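Local coordinates for protein 3-phosphoshikimate 1-carboxyvinyltransferase (Streptomyces sviceus, PDB 7M0O) that probably transfers the enolpyruvyl group of phosphoenolpyruvate to the 5-hydroxyl of shikimate-3-phosphate, the sixth step of chorismate biosynthesis, at residues S224-A232 with F394-L404. Numbering follows the deposited sequence.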
ATOM      1  N   SER A 224       4.819  -5.031   4.046  1.00  9.89           N
ATOM      2  CA  SER A 224       6.201  -4.580   3.918  1.00  9.29           C
ATOM      3  C   SER A 224       6.729  -4.081   5.256  1.00  9.82           C
ATOM      4  O   SER A 224       7.850  -4.407   5.659  1.00 10.88           O
ATOM      5  CB  SER A 224       6.280  -3.474   2.862  1.00 12.98           C
ATOM      6  OG  SER A 224       5.641  -3.872   1.665  1.00 15.26           O
ATOM      7  N   THR A 225       5.910  -3.307   5.967  1.00 11.50           N
ATOM      8  CA  THR A 225       6.236  -2.901   7.329  1.00 10.82           C
ATOM      9  C   THR A 225       6.393  -4.112   8.242  1.00 10.05           C
ATOM     10  O   THR A 225       7.281  -4.141   9.102  1.00 10.56           O
ATOM     11  CB  THR A 225       5.136  -1.974   7.846  1.00  9.95           C
ATOM     12  OG1 THR A 225       5.177  -0.759   7.097  1.00 13.26           O
ATOM     13  CG2 THR A 225       5.308  -1.673   9.338  1.00 10.94           C
ATOM     14  N   ALA A 226       5.564  -5.142   8.041  1.00  8.84           N
ATOM     15  CA  ALA A 226       5.639  -6.323   8.888  1.00 10.97           C
ATOM     16  C   ALA A 226       6.942  -7.088   8.703  1.00 12.48           C
ATOM     17  O   ALA A 226       7.356  -7.793   9.631  1.00 10.12           O
ATOM     18  CB  ALA A 226       4.460  -7.266   8.617  1.00 11.16           C
ATOM     19  N   SER A 227       7.609  -6.941   7.554  1.00 10.59           N
ATOM     20  CA  SER A 227       8.784  -7.762   7.282  1.00  8.09           C
ATOM     21  C   SER A 227       9.879  -7.507   8.300  1.00  8.38           C
ATOM     22  O   SER A 227      10.593  -8.442   8.676  1.00  9.29           O
ATOM     23  CB  SER A 227       9.317  -7.506   5.857  1.00 10.88           C
ATOM     24  OG  SER A 227      10.010  -6.274   5.712  1.00  9.91           O
ATOM     25  N   TYR A 228      10.002  -6.263   8.791  1.00  9.55           N
ATOM     26  CA  TYR A 228      11.060  -5.954   9.745  1.00  8.66           C
ATOM     27  C   TYR A 228      10.805  -6.619  11.083  1.00  8.55           C
ATOM     28  O   TYR A 228      11.751  -7.054  11.747  1.00 10.33           O
ATOM     29  CB  TYR A 228      11.195  -4.431   9.927  1.00  9.97           C
ATOM     30  CG  TYR A 228      11.251  -3.750   8.593  1.00  9.77           C
ATOM     31  CD1 TYR A 228      12.389  -3.852   7.796  1.00 10.37           C
ATOM     32  CD2 TYR A 228      10.148  -3.062   8.099  1.00 12.01           C
ATOM     33  CE1 TYR A 228      12.432  -3.265   6.548  1.00 10.55           C
ATOM     34  CE2 TYR A 228      10.186  -2.469   6.842  1.00 10.88           C
ATOM     35  CZ  TYR A 228      11.322  -2.587   6.081  1.00 13.99           C
ATOM     36  OH  TYR A 228      11.345  -2.016   4.835  1.00  8.88           O
ATOM     37  N   PHE A 229       9.535  -6.753  11.469  1.00  9.44           N
ATOM     38  CA  PHE A 229       9.223  -7.351  12.759  1.00  9.84           C
ATOM     39  C   PHE A 229       9.323  -8.875  12.672  1.00  9.77           C
ATOM     40  O   PHE A 229       9.870  -9.513  13.577  1.00  9.42           O
ATOM     41  CB  PHE A 229       7.846  -6.845  13.228  1.00 11.33           C
ATOM     42  CG  PHE A 229       7.818  -5.347  13.484  1.00 10.43           C
ATOM     43  CD1 PHE A 229       7.935  -4.842  14.769  1.00 13.29           C
ATOM     44  CD2 PHE A 229       7.761  -4.450  12.429  1.00 11.40           C
ATOM     45  CE1 PHE A 229       7.955  -3.464  15.000  1.00 15.15           C
ATOM     46  CE2 PHE A 229       7.807  -3.085  12.646  1.00 10.52           C
ATOM     47  CZ  PHE A 229       7.899  -2.587  13.945  1.00 11.70           C
ATOM     48  N   PHE A 230       8.901  -9.449  11.540  1.00  8.91           N
ATOM     49  CA  PHE A 230       9.113 -10.870  11.281  1.00 10.02           C
ATOM     50  C   PHE A 230      10.608 -11.216  11.272  1.00  8.76           C
ATOM     51  O   PHE A 230      11.018 -12.243  11.824  1.00 10.39           O
ATOM     52  CB  PHE A 230       8.479 -11.265   9.943  1.00  8.46           C
ATOM     53  CG  PHE A 230       6.960 -11.337   9.937  1.00 10.57           C
ATOM     54  CD1 PHE A 230       6.237 -11.825  11.016  1.00 12.52           C
ATOM     55  CD2 PHE A 230       6.268 -10.960   8.807  1.00 12.37           C
ATOM     56  CE1 PHE A 230       4.832 -11.905  10.956  1.00 12.83           C
ATOM     57  CE2 PHE A 230       4.874 -11.047   8.733  1.00 13.96           C
ATOM     58  CZ  PHE A 230       4.165 -11.520   9.807  1.00 14.02           C
ATOM     59  N   ALA A 231      11.436 -10.386  10.617  1.00  8.58           N
ATOM     60  CA  ALA A 231      12.881 -10.633  10.560  1.00  8.80           C
ATOM     61  C   ALA A 231      13.529 -10.583  11.941  1.00 11.30           C
ATOM     62  O   ALA A 231      14.411 -11.401  12.252  1.00 11.02           O
ATOM     63  CB  ALA A 231      13.554  -9.613   9.642  1.00 11.70           C
ATOM     64  N   ALA A 232      13.136  -9.613  12.764  1.00 11.65           N
ATOM     65  CA  ALA A 232      13.654  -9.531  14.131  1.00  9.53           C
ATOM     66  C   ALA A 232      13.392 -10.827  14.896  1.00  7.77           C
ATOM     67  O   ALA A 232      14.265 -11.320  15.632  1.00 11.24           O
ATOM     68  CB  ALA A 232      13.015  -8.341  14.854  1.00  8.44           C
ATOM     69  N   PHE A 394       5.670   4.860   7.785  1.00 19.86           N
ATOM     70  CA  PHE A 394       5.333   4.397   9.125  1.00 14.41           C
ATOM     71  C   PHE A 394       5.861   5.435  10.107  1.00 16.35           C
ATOM     72  O   PHE A 394       6.990   5.306  10.600  1.00 13.46           O
ATOM     73  CB  PHE A 394       5.937   3.006   9.380  1.00 16.56           C
ATOM     74  CG  PHE A 394       5.471   2.336  10.665  1.00 12.49           C
ATOM     75  CD1 PHE A 394       4.476   2.891  11.460  1.00 17.90           C
ATOM     76  CD2 PHE A 394       6.058   1.146  11.070  1.00 12.94           C
ATOM     77  CE1 PHE A 394       4.073   2.260  12.659  1.00 17.97           C
ATOM     78  CE2 PHE A 394       5.671   0.516  12.254  1.00 13.77           C
ATOM     79  CZ  PHE A 394       4.674   1.071  13.044  1.00 14.99           C
ATOM     80  N   PRO A 395       5.096   6.500  10.364  1.00 18.53           N
ATOM     81  CA  PRO A 395       5.590   7.556  11.263  1.00 18.89           C
ATOM     82  C   PRO A 395       5.986   7.041  12.637  1.00 18.48           C
ATOM     83  O   PRO A 395       6.950   7.547  13.217  1.00 23.87           O
ATOM     84  CB  PRO A 395       4.404   8.530  11.336  1.00 23.22           C
ATOM     85  CG  PRO A 395       3.670   8.312  10.043  1.00 23.58           C
ATOM     86  CD  PRO A 395       3.787   6.836   9.778  1.00 21.84           C
ATOM     87  N   GLY A 396       5.301   6.033  13.158  1.00 19.55           N
ATOM     88  CA  GLY A 396       5.636   5.521  14.472  1.00 18.38           C
ATOM     89  C   GLY A 396       6.612   4.359  14.483  1.00 14.44           C
ATOM     90  O   GLY A 396       6.679   3.639  15.481  1.00 14.51           O
ATOM     91  N   PHE A 397       7.408   4.177  13.421  1.00 14.92           N
ATOM     92  CA  PHE A 397       8.252   2.982  13.343  1.00 12.41           C
ATOM     93  C   PHE A 397       9.225   2.886  14.515  1.00 14.51           C
ATOM     94  O   PHE A 397       9.442   1.802  15.071  1.00 15.54           O
ATOM     95  CB  PHE A 397       9.052   2.938  12.036  1.00 12.10           C
ATOM     96  CG  PHE A 397      10.149   1.901  12.062  1.00 12.84           C
ATOM     97  CD1 PHE A 397       9.867   0.567  11.807  1.00 14.23           C
ATOM     98  CD2 PHE A 397      11.455   2.246  12.421  1.00 12.27           C
ATOM     99  CE1 PHE A 397      10.891  -0.407  11.837  1.00 11.75           C
ATOM    100  CE2 PHE A 397      12.461   1.292  12.482  1.00 13.16           C
ATOM    101  CZ  PHE A 397      12.179  -0.037  12.187  1.00 12.77           C
ATOM    102  N   HIS A 398       9.883   3.993  14.856  1.00 13.81           N
ATOM    103  CA  HIS A 398      10.913   3.901  15.885  1.00 18.04           C
ATOM    104  C   HIS A 398      10.322   3.559  17.241  1.00 13.14           C
ATOM    105  O   HIS A 398      10.977   2.887  18.041  1.00 18.46           O
ATOM    106  CB  HIS A 398      11.695   5.204  15.969  1.00 14.01           C
ATOM    107  CG  HIS A 398      12.539   5.468  14.766  1.00 14.37           C
ATOM    108  ND1 HIS A 398      13.652   4.716  14.454  1.00 17.49           N
ATOM    109  CD2 HIS A 398      12.425   6.398  13.791  1.00 13.16           C
ATOM    110  CE1 HIS A 398      14.196   5.182  13.343  1.00 20.89           C
ATOM    111  NE2 HIS A 398      13.475   6.206  12.924  1.00 15.88           N
ATOM    112  N   GLU A 399       9.086   3.995  17.503  1.00 17.05           N
ATOM    113  CA  GLU A 399       8.417   3.642  18.752  1.00 19.39           C
ATOM    114  C   GLU A 399       8.058   2.162  18.774  1.00 19.22           C
ATOM    115  O   GLU A 399       8.354   1.453  19.746  1.00 18.05           O
ATOM    116  CB  GLU A 399       7.166   4.502  18.936  1.00 24.38           C
ATOM    117  CG  GLU A 399       7.459   5.980  18.982  1.00 26.95           C
ATOM    118  CD  GLU A 399       6.306   6.839  18.470  1.00 31.21           C
ATOM    119  OE1 GLU A 399       5.177   6.323  18.309  1.00 33.33           O
ATOM    120  OE2 GLU A 399       6.541   8.038  18.239  1.00 29.12           O
ATOM    121  N   ALA A 400       7.445   1.680  17.690  1.00 15.27           N
ATOM    122  CA  ALA A 400       7.047   0.277  17.600  1.00 16.93           C
ATOM    123  C   ALA A 400       8.245  -0.654  17.699  1.00 11.57           C
ATOM    124  O   ALA A 400       8.170  -1.702  18.345  1.00 15.49           O
ATOM    125  CB  ALA A 400       6.304   0.020  16.293  1.00 14.55           C
ATOM    126  N   PHE A 401       9.355  -0.303  17.045  1.00 14.28           N
ATOM    127  CA  PHE A 401      10.514  -1.182  17.074  1.00 16.73           C
ATOM    128  C   PHE A 401      11.176  -1.155  18.444  1.00 21.16           C
ATOM    129  O   PHE A 401      11.655  -2.191  18.923  1.00 15.07           O
ATOM    130  CB  PHE A 401      11.508  -0.791  15.971  1.00 19.42           C
ATOM    131  CG  PHE A 401      12.467  -1.897  15.612  1.00 19.07           C
ATOM    132  CD1 PHE A 401      12.043  -2.969  14.840  1.00 19.06           C
ATOM    133  CD2 PHE A 401      13.781  -1.881  16.069  1.00 25.38           C
ATOM    134  CE1 PHE A 401      12.913  -3.997  14.507  1.00 22.94           C
ATOM    135  CE2 PHE A 401      14.660  -2.908  15.742  1.00 21.87           C
ATOM    136  CZ  PHE A 401      14.227  -3.966  14.966  1.00 25.20           C
ATOM    137  N   ALA A 402      11.179   0.008  19.100  1.00 17.29           N
ATOM    138  CA  ALA A 402      11.677   0.074  20.466  1.00 18.89           C
ATOM    139  C   ALA A 402      10.884  -0.850  21.381  1.00 23.10           C
ATOM    140  O   ALA A 402      11.457  -1.521  22.248  1.00 17.54           O
ATOM    141  CB  ALA A 402      11.624   1.519  20.968  1.00 21.57           C
ATOM    142  N   GLU A 403       9.562  -0.906  21.186  1.00 19.62           N
ATOM    143  CA  GLU A 403       8.702  -1.782  21.976  1.00 17.18           C
ATOM    144  C   GLU A 403       9.010  -3.249  21.704  1.00 18.51           C
ATOM    145  O   GLU A 403       9.046  -4.064  22.636  1.00 21.05           O
ATOM    146  CB  GLU A 403       7.241  -1.478  21.673  1.00 19.05           C
ATOM    147  CG  GLU A 403       6.246  -2.271  22.499  1.00 21.91           C
ATOM    148  CD  GLU A 403       4.800  -1.873  22.230  1.00 35.65           C
ATOM    149  OE1 GLU A 403       4.462  -1.539  21.075  1.00 32.64           O
ATOM    150  OE2 GLU A 403       3.995  -1.886  23.185  1.00 42.99           O
ATOM    151  N   LEU A 404       9.239  -3.600  20.433  1.00 14.33           N
ATOM    152  CA  LEU A 404       9.655  -4.962  20.115  1.00 14.58           C
ATOM    153  C   LEU A 404      10.964  -5.306  20.819  1.00 16.56           C
ATOM    154  O   LEU A 404      11.113  -6.399  21.385  1.00 17.70           O
ATOM    155  CB  LEU A 404       9.773  -5.122  18.593  1.00 15.79           C
ATOM    156  CG  LEU A 404      10.274  -6.489  18.094  1.00 17.69           C
ATOM    157  CD1 LEU A 404       9.242  -7.557  18.340  1.00 27.98           C
ATOM    158  CD2 LEU A 404      10.622  -6.412  16.627  1.00 21.13           C
TER
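Phe229 is the knob of a knobs-into-holes packing between two nearly parallel helices of the EPSP synthase fold, dropping into a hole formed by Phe397, Ala400, Phe401 and Leu404. The short helix axes come within 11.3 Å of each other at closest approach and cross at -22°. Over one face of the Phe229 ring comes the edge of Phe401, a T-shaped pair with planes at 71° and centroids 5.8 Å apart. The backbone of Ala400 lies at the rim of the Phe229 ring, near its plane, while Ala400 CB approaches Phe229 CZ to 3.9 Å. Leu404 CD2 touches both Phe229 and Ala232, 3.6 Å from Phe229 CD1 and 3.5 Å from Ala232 CB. An alanine in place of Phe229 would probably leave the hole unfilled and the edge of Phe401 without the ring face it points at.

Near the start of both segments, Thr225 turns CG2 anti to its own nitrogen, which carries the methyl to Phe394 CD2 at 3.4 Å. Phe394 opens a type I turn ending at Phe397, with Gly396 as N-cap, and its ring folds back over the CA of Phe397. Tyr228 adds its CB at the edge of the Phe397 ring, and both residues also pack on Met370 of helix 366-375. Tyr228 OH hydrogen-bonds to NH1 of Arg367, a predicted phosphoenolpyruvate ligand, so this apolar packing adjoins the probable active site. Over one face of the Tyr228 ring, near its centre, Ser227 OG lies 3.7 Å from the plane and also hydrogen-bonds to Ser224 O at 2.9 Å.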